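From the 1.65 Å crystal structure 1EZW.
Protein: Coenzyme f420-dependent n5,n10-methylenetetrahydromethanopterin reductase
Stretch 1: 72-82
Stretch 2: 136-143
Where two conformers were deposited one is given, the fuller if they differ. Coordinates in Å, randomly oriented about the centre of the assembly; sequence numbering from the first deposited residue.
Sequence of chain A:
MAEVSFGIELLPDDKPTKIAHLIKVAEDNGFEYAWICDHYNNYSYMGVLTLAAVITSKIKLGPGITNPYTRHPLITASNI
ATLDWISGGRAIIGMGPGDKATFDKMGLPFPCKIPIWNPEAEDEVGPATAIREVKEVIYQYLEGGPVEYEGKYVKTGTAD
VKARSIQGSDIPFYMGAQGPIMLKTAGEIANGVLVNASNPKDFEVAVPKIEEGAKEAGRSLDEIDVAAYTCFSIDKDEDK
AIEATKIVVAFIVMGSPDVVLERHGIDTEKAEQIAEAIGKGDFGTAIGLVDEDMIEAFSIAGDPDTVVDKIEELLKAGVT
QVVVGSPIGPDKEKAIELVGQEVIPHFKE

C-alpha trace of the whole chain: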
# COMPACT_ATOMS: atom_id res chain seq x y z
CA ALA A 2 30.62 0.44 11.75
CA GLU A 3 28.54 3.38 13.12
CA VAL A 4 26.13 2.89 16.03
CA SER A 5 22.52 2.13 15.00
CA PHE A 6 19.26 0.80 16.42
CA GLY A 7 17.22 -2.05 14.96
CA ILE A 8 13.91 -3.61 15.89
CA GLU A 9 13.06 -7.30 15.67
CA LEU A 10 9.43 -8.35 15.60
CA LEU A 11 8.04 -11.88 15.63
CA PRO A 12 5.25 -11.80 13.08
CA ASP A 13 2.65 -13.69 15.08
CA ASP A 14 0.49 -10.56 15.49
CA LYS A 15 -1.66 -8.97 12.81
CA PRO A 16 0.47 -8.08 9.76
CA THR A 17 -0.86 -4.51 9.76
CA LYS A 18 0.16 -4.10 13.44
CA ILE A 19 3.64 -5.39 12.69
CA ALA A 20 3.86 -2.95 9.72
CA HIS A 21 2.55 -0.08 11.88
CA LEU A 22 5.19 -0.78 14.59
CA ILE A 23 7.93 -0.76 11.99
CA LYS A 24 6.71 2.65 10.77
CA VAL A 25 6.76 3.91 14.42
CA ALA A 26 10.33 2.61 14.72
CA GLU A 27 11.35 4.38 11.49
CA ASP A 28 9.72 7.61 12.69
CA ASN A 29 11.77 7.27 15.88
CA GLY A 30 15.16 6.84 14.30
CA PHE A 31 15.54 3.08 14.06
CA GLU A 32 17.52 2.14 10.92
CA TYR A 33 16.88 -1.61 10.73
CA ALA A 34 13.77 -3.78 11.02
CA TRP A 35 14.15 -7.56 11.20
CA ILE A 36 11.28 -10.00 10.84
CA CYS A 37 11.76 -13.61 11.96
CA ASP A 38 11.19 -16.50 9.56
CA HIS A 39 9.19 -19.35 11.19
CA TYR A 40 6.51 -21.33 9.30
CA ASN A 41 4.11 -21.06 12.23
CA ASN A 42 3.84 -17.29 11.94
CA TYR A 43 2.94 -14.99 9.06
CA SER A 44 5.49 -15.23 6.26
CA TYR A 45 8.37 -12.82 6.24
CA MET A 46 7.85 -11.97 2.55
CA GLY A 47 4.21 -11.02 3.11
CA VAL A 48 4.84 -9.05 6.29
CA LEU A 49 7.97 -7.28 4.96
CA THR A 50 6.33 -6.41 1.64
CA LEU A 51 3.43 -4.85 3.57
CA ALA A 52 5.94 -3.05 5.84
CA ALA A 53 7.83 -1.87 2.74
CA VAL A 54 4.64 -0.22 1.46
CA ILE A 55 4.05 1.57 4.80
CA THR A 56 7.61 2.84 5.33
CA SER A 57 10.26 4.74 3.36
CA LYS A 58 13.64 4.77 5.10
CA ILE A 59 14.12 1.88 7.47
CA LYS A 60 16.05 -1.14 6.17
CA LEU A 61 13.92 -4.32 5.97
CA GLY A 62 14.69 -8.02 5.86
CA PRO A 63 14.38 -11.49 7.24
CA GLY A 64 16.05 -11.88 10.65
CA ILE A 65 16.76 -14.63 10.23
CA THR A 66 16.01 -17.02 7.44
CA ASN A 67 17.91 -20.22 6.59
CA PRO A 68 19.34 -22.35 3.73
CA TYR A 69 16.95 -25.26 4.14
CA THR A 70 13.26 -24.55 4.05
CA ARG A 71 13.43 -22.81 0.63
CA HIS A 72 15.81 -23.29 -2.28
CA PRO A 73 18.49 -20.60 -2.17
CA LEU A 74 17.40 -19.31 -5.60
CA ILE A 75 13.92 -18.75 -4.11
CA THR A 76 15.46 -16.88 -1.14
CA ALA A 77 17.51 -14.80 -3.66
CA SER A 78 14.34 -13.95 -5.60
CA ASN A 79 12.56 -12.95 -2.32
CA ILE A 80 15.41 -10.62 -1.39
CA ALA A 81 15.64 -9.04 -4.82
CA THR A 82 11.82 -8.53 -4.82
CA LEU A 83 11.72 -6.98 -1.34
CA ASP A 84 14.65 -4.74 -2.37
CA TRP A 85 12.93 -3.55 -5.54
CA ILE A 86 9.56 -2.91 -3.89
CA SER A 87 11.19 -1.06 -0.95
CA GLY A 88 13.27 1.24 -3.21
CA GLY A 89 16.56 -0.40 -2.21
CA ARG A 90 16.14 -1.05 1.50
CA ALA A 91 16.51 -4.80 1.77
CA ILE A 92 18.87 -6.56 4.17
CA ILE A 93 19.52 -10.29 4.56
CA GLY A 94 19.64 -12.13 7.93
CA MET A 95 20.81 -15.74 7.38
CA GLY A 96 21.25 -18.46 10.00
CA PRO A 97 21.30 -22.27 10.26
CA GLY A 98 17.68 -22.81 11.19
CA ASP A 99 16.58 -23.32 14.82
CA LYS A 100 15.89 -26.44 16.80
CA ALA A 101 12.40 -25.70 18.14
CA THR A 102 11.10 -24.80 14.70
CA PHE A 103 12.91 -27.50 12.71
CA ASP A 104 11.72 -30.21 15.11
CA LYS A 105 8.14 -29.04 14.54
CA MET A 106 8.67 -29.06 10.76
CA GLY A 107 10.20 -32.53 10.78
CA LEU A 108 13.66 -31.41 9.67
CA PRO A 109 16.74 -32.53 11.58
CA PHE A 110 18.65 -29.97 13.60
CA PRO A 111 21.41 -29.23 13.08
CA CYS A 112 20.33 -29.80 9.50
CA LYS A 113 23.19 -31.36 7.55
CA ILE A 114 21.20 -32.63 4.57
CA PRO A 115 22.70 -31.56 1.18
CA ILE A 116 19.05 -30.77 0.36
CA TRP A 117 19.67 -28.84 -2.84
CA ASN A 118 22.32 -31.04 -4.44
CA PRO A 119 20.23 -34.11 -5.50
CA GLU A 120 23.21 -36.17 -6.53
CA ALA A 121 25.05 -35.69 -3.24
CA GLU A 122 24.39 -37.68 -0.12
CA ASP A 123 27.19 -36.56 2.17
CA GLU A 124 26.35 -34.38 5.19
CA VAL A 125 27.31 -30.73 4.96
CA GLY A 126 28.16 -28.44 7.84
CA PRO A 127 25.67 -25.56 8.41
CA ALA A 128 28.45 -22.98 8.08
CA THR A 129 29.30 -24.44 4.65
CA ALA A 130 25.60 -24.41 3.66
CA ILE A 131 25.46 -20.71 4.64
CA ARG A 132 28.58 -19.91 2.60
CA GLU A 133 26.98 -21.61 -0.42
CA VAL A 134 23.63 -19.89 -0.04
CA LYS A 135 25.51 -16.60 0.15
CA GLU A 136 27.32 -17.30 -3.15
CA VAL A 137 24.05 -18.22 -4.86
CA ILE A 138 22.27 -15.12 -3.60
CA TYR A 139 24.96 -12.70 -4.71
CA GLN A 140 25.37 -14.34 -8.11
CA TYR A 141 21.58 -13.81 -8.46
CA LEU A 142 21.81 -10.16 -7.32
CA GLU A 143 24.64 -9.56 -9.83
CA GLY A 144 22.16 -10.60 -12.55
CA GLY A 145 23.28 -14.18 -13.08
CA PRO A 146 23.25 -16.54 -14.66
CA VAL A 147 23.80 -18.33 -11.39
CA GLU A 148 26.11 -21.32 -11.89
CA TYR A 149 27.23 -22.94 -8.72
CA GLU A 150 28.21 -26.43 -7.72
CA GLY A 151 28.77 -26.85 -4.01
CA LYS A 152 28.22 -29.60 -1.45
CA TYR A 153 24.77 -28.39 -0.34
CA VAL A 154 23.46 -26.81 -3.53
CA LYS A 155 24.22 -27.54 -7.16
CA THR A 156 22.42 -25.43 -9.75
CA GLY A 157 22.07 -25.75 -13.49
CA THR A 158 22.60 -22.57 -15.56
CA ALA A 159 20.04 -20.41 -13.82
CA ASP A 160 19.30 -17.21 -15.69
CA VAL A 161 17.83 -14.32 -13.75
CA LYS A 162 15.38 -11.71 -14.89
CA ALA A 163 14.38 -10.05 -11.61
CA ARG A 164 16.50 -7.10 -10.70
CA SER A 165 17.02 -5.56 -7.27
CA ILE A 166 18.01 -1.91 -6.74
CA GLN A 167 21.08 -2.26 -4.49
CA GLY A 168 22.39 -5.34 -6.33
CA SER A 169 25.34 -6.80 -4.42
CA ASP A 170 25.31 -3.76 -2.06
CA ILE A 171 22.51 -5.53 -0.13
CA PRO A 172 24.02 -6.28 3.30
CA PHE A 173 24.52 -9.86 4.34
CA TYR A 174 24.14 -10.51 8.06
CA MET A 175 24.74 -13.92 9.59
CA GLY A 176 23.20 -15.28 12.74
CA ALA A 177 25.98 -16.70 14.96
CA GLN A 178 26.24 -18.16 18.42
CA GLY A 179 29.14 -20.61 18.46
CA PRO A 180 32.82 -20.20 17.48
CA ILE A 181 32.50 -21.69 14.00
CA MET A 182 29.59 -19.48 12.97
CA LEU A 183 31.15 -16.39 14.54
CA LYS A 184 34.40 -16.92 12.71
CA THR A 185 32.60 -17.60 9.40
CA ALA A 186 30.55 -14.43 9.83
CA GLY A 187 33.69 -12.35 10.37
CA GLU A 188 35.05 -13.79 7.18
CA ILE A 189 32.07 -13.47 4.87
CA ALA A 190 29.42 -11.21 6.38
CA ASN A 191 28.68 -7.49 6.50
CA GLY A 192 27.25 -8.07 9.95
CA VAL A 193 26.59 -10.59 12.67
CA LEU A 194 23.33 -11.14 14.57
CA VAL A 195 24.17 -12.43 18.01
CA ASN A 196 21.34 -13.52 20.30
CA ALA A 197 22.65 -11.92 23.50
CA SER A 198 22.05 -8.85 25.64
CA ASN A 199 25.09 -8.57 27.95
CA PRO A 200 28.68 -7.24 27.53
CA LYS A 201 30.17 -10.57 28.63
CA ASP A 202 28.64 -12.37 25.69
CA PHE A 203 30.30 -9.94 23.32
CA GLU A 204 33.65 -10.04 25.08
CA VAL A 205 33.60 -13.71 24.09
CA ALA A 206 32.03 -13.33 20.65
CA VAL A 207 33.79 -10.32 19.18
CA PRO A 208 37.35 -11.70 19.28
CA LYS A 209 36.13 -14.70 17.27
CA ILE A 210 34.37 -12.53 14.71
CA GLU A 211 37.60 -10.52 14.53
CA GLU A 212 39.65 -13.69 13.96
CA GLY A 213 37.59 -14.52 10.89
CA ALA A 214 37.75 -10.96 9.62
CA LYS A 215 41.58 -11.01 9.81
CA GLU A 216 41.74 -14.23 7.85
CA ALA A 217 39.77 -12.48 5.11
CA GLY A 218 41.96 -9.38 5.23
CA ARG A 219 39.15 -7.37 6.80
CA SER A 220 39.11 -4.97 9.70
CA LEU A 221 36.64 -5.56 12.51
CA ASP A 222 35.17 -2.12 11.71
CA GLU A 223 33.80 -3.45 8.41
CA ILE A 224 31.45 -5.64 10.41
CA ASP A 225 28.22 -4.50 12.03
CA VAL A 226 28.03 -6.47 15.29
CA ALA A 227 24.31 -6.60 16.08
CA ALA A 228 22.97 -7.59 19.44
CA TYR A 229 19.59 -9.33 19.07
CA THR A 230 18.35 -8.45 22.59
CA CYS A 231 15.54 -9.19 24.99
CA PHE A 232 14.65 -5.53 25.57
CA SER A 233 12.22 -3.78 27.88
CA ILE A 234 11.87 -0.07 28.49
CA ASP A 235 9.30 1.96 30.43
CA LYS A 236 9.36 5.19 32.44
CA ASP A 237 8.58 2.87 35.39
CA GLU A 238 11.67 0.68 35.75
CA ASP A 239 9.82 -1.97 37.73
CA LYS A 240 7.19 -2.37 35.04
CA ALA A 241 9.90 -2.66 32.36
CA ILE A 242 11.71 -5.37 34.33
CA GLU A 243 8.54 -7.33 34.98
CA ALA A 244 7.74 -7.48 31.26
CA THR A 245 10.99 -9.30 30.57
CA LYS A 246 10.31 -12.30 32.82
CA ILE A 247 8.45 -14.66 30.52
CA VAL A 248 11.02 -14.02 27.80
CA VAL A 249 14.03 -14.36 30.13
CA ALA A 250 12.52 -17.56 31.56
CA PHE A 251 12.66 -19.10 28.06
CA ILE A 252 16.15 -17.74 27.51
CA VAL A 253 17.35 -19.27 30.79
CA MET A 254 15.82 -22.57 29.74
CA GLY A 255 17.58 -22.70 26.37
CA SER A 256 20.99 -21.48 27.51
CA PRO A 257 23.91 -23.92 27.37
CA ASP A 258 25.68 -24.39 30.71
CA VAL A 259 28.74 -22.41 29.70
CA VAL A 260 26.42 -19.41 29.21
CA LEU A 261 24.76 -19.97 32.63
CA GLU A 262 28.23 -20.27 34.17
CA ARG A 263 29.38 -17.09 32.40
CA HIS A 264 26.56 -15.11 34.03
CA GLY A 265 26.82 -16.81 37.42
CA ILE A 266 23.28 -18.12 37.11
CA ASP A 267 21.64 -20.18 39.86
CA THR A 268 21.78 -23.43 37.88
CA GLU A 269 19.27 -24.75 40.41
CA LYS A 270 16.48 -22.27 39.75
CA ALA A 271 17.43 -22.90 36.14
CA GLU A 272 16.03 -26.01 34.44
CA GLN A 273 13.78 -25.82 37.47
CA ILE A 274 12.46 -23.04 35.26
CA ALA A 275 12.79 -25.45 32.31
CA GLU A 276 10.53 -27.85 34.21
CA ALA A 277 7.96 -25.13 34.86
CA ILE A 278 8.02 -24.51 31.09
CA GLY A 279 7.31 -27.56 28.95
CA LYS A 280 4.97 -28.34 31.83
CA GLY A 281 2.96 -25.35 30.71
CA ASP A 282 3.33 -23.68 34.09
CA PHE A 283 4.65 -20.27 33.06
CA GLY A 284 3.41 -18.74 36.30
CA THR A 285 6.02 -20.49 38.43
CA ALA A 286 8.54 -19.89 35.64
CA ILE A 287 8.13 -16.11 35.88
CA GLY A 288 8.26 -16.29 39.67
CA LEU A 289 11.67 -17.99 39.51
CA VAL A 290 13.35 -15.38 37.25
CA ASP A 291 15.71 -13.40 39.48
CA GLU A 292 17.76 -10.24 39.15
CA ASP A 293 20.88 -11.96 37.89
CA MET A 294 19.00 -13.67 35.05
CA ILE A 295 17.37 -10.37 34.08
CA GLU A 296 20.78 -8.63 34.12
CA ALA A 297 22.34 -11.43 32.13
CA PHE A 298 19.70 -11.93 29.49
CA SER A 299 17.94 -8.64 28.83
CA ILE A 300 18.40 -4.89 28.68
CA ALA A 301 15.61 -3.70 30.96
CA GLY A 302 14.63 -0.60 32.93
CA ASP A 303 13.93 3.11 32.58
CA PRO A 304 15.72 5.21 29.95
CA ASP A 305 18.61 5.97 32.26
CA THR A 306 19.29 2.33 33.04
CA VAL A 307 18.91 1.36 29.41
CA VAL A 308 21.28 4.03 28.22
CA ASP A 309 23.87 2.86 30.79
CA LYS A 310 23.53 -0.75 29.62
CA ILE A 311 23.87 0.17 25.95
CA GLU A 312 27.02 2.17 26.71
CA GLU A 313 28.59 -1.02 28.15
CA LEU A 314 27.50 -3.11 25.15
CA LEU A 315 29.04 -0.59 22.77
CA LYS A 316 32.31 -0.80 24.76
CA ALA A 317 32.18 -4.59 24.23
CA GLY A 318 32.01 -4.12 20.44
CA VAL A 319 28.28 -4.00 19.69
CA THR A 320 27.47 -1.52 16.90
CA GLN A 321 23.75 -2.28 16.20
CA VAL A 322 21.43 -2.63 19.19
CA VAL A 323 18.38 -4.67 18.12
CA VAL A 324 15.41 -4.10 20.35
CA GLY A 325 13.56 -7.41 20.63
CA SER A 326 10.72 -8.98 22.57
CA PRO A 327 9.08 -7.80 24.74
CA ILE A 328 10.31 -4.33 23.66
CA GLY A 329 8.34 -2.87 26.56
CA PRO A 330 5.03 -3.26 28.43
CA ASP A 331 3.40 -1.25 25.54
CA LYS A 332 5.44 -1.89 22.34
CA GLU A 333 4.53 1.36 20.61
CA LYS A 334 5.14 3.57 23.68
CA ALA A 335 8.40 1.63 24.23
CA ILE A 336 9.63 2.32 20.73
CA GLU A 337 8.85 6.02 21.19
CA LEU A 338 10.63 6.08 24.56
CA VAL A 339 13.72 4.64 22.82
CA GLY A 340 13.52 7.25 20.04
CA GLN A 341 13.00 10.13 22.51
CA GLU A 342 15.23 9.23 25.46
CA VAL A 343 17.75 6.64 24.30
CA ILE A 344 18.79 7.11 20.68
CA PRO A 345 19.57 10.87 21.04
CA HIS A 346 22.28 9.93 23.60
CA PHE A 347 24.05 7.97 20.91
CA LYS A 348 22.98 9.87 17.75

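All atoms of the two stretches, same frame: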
# COMPACT_ATOMS: atom_id res chain seq x y z
N HIS A 72 14.62 -23.20 -1.46
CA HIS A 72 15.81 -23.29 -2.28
C HIS A 72 16.51 -21.92 -2.24
O HIS A 72 15.85 -20.88 -2.21
CB HIS A 72 15.37 -23.61 -3.72
CG HIS A 72 16.49 -24.01 -4.63
ND1 HIS A 72 17.41 -23.11 -5.13
CD2 HIS A 72 16.85 -25.23 -5.12
CE1 HIS A 72 18.29 -23.76 -5.88
NE2 HIS A 72 17.97 -25.05 -5.90
N PRO A 73 17.84 -21.89 -2.21
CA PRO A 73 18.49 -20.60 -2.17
C PRO A 73 18.16 -19.65 -3.31
O PRO A 73 18.23 -18.43 -3.13
CB PRO A 73 19.99 -20.97 -2.07
CG PRO A 73 20.05 -22.32 -2.66
CD PRO A 73 18.84 -22.98 -2.08
N LEU A 74 17.76 -20.17 -4.48
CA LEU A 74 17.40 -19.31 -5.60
C LEU A 74 16.05 -18.65 -5.28
O LEU A 74 15.79 -17.55 -5.75
CB LEU A 74 17.29 -20.10 -6.92
CG LEU A 74 18.66 -20.48 -7.50
CD1 LEU A 74 18.45 -21.48 -8.69
CD2 LEU A 74 19.39 -19.21 -8.00
N ILE A 75 15.20 -19.35 -4.53
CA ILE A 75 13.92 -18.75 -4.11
C ILE A 75 14.21 -17.65 -3.05
O ILE A 75 13.63 -16.55 -3.09
CB ILE A 75 12.99 -19.81 -3.56
CG1 ILE A 75 12.52 -20.71 -4.72
CG2 ILE A 75 11.79 -19.16 -2.84
CD1 ILE A 75 11.73 -19.95 -5.80
N THR A 76 15.10 -17.92 -2.11
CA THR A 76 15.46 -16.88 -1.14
C THR A 76 16.05 -15.67 -1.90
O THR A 76 15.71 -14.52 -1.61
CB THR A 76 16.48 -17.44 -0.11
OG1 THR A 76 15.82 -18.43 0.69
CG2 THR A 76 17.01 -16.29 0.78
N ALA A 77 16.94 -15.90 -2.89
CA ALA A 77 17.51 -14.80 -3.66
C ALA A 77 16.39 -13.95 -4.31
O ALA A 77 16.41 -12.71 -4.27
CB ALA A 77 18.46 -15.34 -4.74
N SER A 78 15.47 -14.64 -4.99
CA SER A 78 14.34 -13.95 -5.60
C SER A 78 13.57 -13.11 -4.56
O SER A 78 13.25 -11.93 -4.85
CB SER A 78 13.38 -14.98 -6.24
OG SER A 78 12.22 -14.33 -6.78
N ASN A 79 13.27 -13.70 -3.39
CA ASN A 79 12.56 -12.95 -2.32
C ASN A 79 13.31 -11.67 -1.99
O ASN A 79 12.72 -10.58 -1.95
CB ASN A 79 12.44 -13.74 -1.03
CG ASN A 79 11.50 -14.87 -1.14
OD1 ASN A 79 10.72 -14.91 -2.07
ND2 ASN A 79 11.51 -15.80 -0.17
N ILE A 80 14.62 -11.79 -1.75
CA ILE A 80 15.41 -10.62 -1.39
C ILE A 80 15.44 -9.58 -2.50
O ILE A 80 15.27 -8.36 -2.22
CB ILE A 80 16.85 -11.04 -0.98
CG1 ILE A 80 16.76 -11.96 0.24
CG2 ILE A 80 17.73 -9.80 -0.79
CD1 ILE A 80 16.15 -11.32 1.49
N ALA A 81 15.63 -10.00 -3.76
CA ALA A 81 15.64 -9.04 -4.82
C ALA A 81 14.27 -8.33 -4.95
O ALA A 81 14.21 -7.15 -5.26
CB ALA A 81 15.99 -9.72 -6.15
N THR A 82 13.20 -9.07 -4.68
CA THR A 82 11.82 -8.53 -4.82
C THR A 82 11.57 -7.51 -3.72
O THR A 82 11.08 -6.42 -4.00
CB THR A 82 10.80 -9.68 -4.79
OG1 THR A 82 11.12 -10.59 -5.86
CG2 THR A 82 9.34 -9.16 -5.02
N GLU A 136 26.84 -17.40 -1.77
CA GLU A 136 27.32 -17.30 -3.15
C GLU A 136 26.16 -17.31 -4.16
O GLU A 136 26.18 -16.56 -5.12
CB GLU A 136 28.29 -18.44 -3.49
CG GLU A 136 29.58 -18.33 -2.73
CD GLU A 136 30.28 -17.01 -2.97
OE1 GLU A 136 30.76 -16.42 -1.99
OE2 GLU A 136 30.36 -16.56 -4.15
N VAL A 137 25.18 -18.17 -3.94
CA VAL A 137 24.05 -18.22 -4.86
C VAL A 137 23.26 -16.90 -4.85
O VAL A 137 22.89 -16.37 -5.90
CB VAL A 137 23.11 -19.39 -4.50
CG1 VAL A 137 21.76 -19.26 -5.26
CG2 VAL A 137 23.82 -20.72 -4.86
N ILE A 138 23.00 -16.38 -3.66
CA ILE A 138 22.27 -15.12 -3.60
C ILE A 138 22.97 -13.99 -4.31
O ILE A 138 22.35 -13.27 -5.07
CB ILE A 138 22.00 -14.72 -2.12
CG1 ILE A 138 21.03 -15.74 -1.50
CG2 ILE A 138 21.45 -13.28 -2.06
CD1 ILE A 138 20.81 -15.49 0.02
N TYR A 139 24.29 -13.82 -4.09
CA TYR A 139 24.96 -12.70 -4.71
C TYR A 139 25.17 -12.90 -6.21
O TYR A 139 25.16 -11.92 -6.94
CB TYR A 139 26.24 -12.36 -3.92
CG TYR A 139 25.79 -11.61 -2.66
CD1 TYR A 139 25.36 -12.31 -1.52
CD2 TYR A 139 25.69 -10.22 -2.67
CE1 TYR A 139 24.83 -11.63 -0.39
CE2 TYR A 139 25.17 -9.51 -1.55
CZ TYR A 139 24.75 -10.23 -0.43
OH TYR A 139 24.22 -9.58 0.67
N GLN A 140 25.33 -14.14 -6.66
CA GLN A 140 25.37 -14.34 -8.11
C GLN A 140 24.03 -13.89 -8.71
O GLN A 140 24.00 -13.26 -9.77
CB GLN A 140 25.60 -15.79 -8.52
CG GLN A 140 27.07 -16.26 -8.31
CD GLN A 140 27.29 -17.61 -8.97
OE1 GLN A 140 26.71 -17.87 -10.02
NE2 GLN A 140 28.17 -18.46 -8.38
N TYR A 141 22.93 -14.18 -8.01
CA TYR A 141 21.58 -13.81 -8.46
C TYR A 141 21.44 -12.28 -8.49
O TYR A 141 20.95 -11.69 -9.45
CB TYR A 141 20.56 -14.44 -7.50
CG TYR A 141 19.11 -14.25 -7.89
CD1 TYR A 141 18.39 -15.28 -8.50
CD2 TYR A 141 18.46 -13.04 -7.66
CE1 TYR A 141 17.03 -15.11 -8.88
CE2 TYR A 141 17.11 -12.85 -8.03
CZ TYR A 141 16.41 -13.89 -8.63
OH TYR A 141 15.05 -13.75 -8.94
N LEU A 142 21.87 -11.62 -7.42
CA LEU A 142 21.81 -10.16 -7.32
C LEU A 142 22.72 -9.46 -8.33
O LEU A 142 22.47 -8.29 -8.68
CB LEU A 142 22.15 -9.71 -5.89
CG LEU A 142 21.18 -10.12 -4.81
CD1 LEU A 142 21.75 -9.67 -3.45
CD2 LEU A 142 19.83 -9.42 -5.04
N GLU A 143 23.78 -10.14 -8.80
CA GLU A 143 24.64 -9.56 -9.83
C GLU A 143 24.00 -9.71 -11.21
O GLU A 143 24.53 -9.19 -12.20
CB GLU A 143 26.05 -10.20 -9.82
CG GLU A 143 26.85 -9.89 -8.55
CD GLU A 143 27.45 -8.50 -8.54
OE1 GLU A 143 27.08 -7.69 -9.41
OE2 GLU A 143 28.30 -8.20 -7.65

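The contact between residues 72-82 and 136-143 is an apolar helix-helix packing without a single hydrogen bond across it, built around one tyrosine ring, that of Tyr141, which lodges among four residues of the facing helix. The helix axes approach to 8.7 Å and their N-to-C directions differ by 47°, so the helices run broadly the same way while crossing obliquely. The CA-CA separations trace this crossing: 6.6 Å from Pro73 CA to Val137 CA, 4.8 Å from Ala77 CA to Ile138 CA, and 6.8 Å from Ala81 CA to Leu142 CA. The backbones are thus tightest at Ala77 and diverge to both sides of it. In all, 479 Å² of surface is buried, counting both partners.

At the closest CA pair the residue on the first helix is Ala77, whose small side chain is compatible with a short separation. Its CA-CB bond points toward the second helix, and its methyl group, the whole of its side chain, lies 4.0 Å from Ile138 CA, so the contact reaches the opposing backbone itself. The same CB is 3.4 Å from Tyr141 CG and 3.8 Å from the centroid of the Tyr141 ring, 28° off the ring normal; this is a CH-pi contact over the face.

Tyr141 gives up more area to the other stretch than any other residue, 90 Å². With chi1 at -175° (t) and its CA-CB bond directed toward the first helix, the ring enters a hole formed by Leu74, Ala77, Ser78 and Ala81. Ser78 N lies over the same face as the Ala77 methyl, whereas Ala81 CB sits at the edge, 3.8 Å from Tyr141 CE2. Leu74 CD2 approaches obliquely, 4.1 Å from Tyr141 CD1. A flat ring suits this site because it offers a broad apolar surface to small neighbours while carrying its polar atom to the far end. There Tyr141 OH comes within 3.4 Å of Ser78 CB, a carbon contact; the hydroxyl's hydrogen bonding is satisfied elsewhere in the structure.

Further aliphatic contacts line the rest of the interface. Toward the start of the stretches, Val137 CG1 is 4.0 Å from Pro73 CB and 3.6 Å from Leu74 CD2. The leucine's CA-CB bond points sideways, but its m,t rotamer brings the end of the side chain nearer. Ile138, also m,t, extends CD1 to within 4.0 Å of Thr76 CG2, so the threonine meets it through its methyl group. At the other end, Ala81 CB lies 4.0 Å from Leu142 CD2.

The first turn of helix 73-82 is secured locally. His72, at the N-cap position, accepts a hydrogen bond at ND1 from Leu74 N (3.0 Å, N-H...acceptor angle 169°), satisfying an amide that has no preceding helical turn to supply a carbonyl. Pro73 fits the first helical position, where its lack of an amide hydrogen costs no helix bond. Ile75 and Asn79 point away from the contact, and exposed Glu136 and Glu143 remain out of reach.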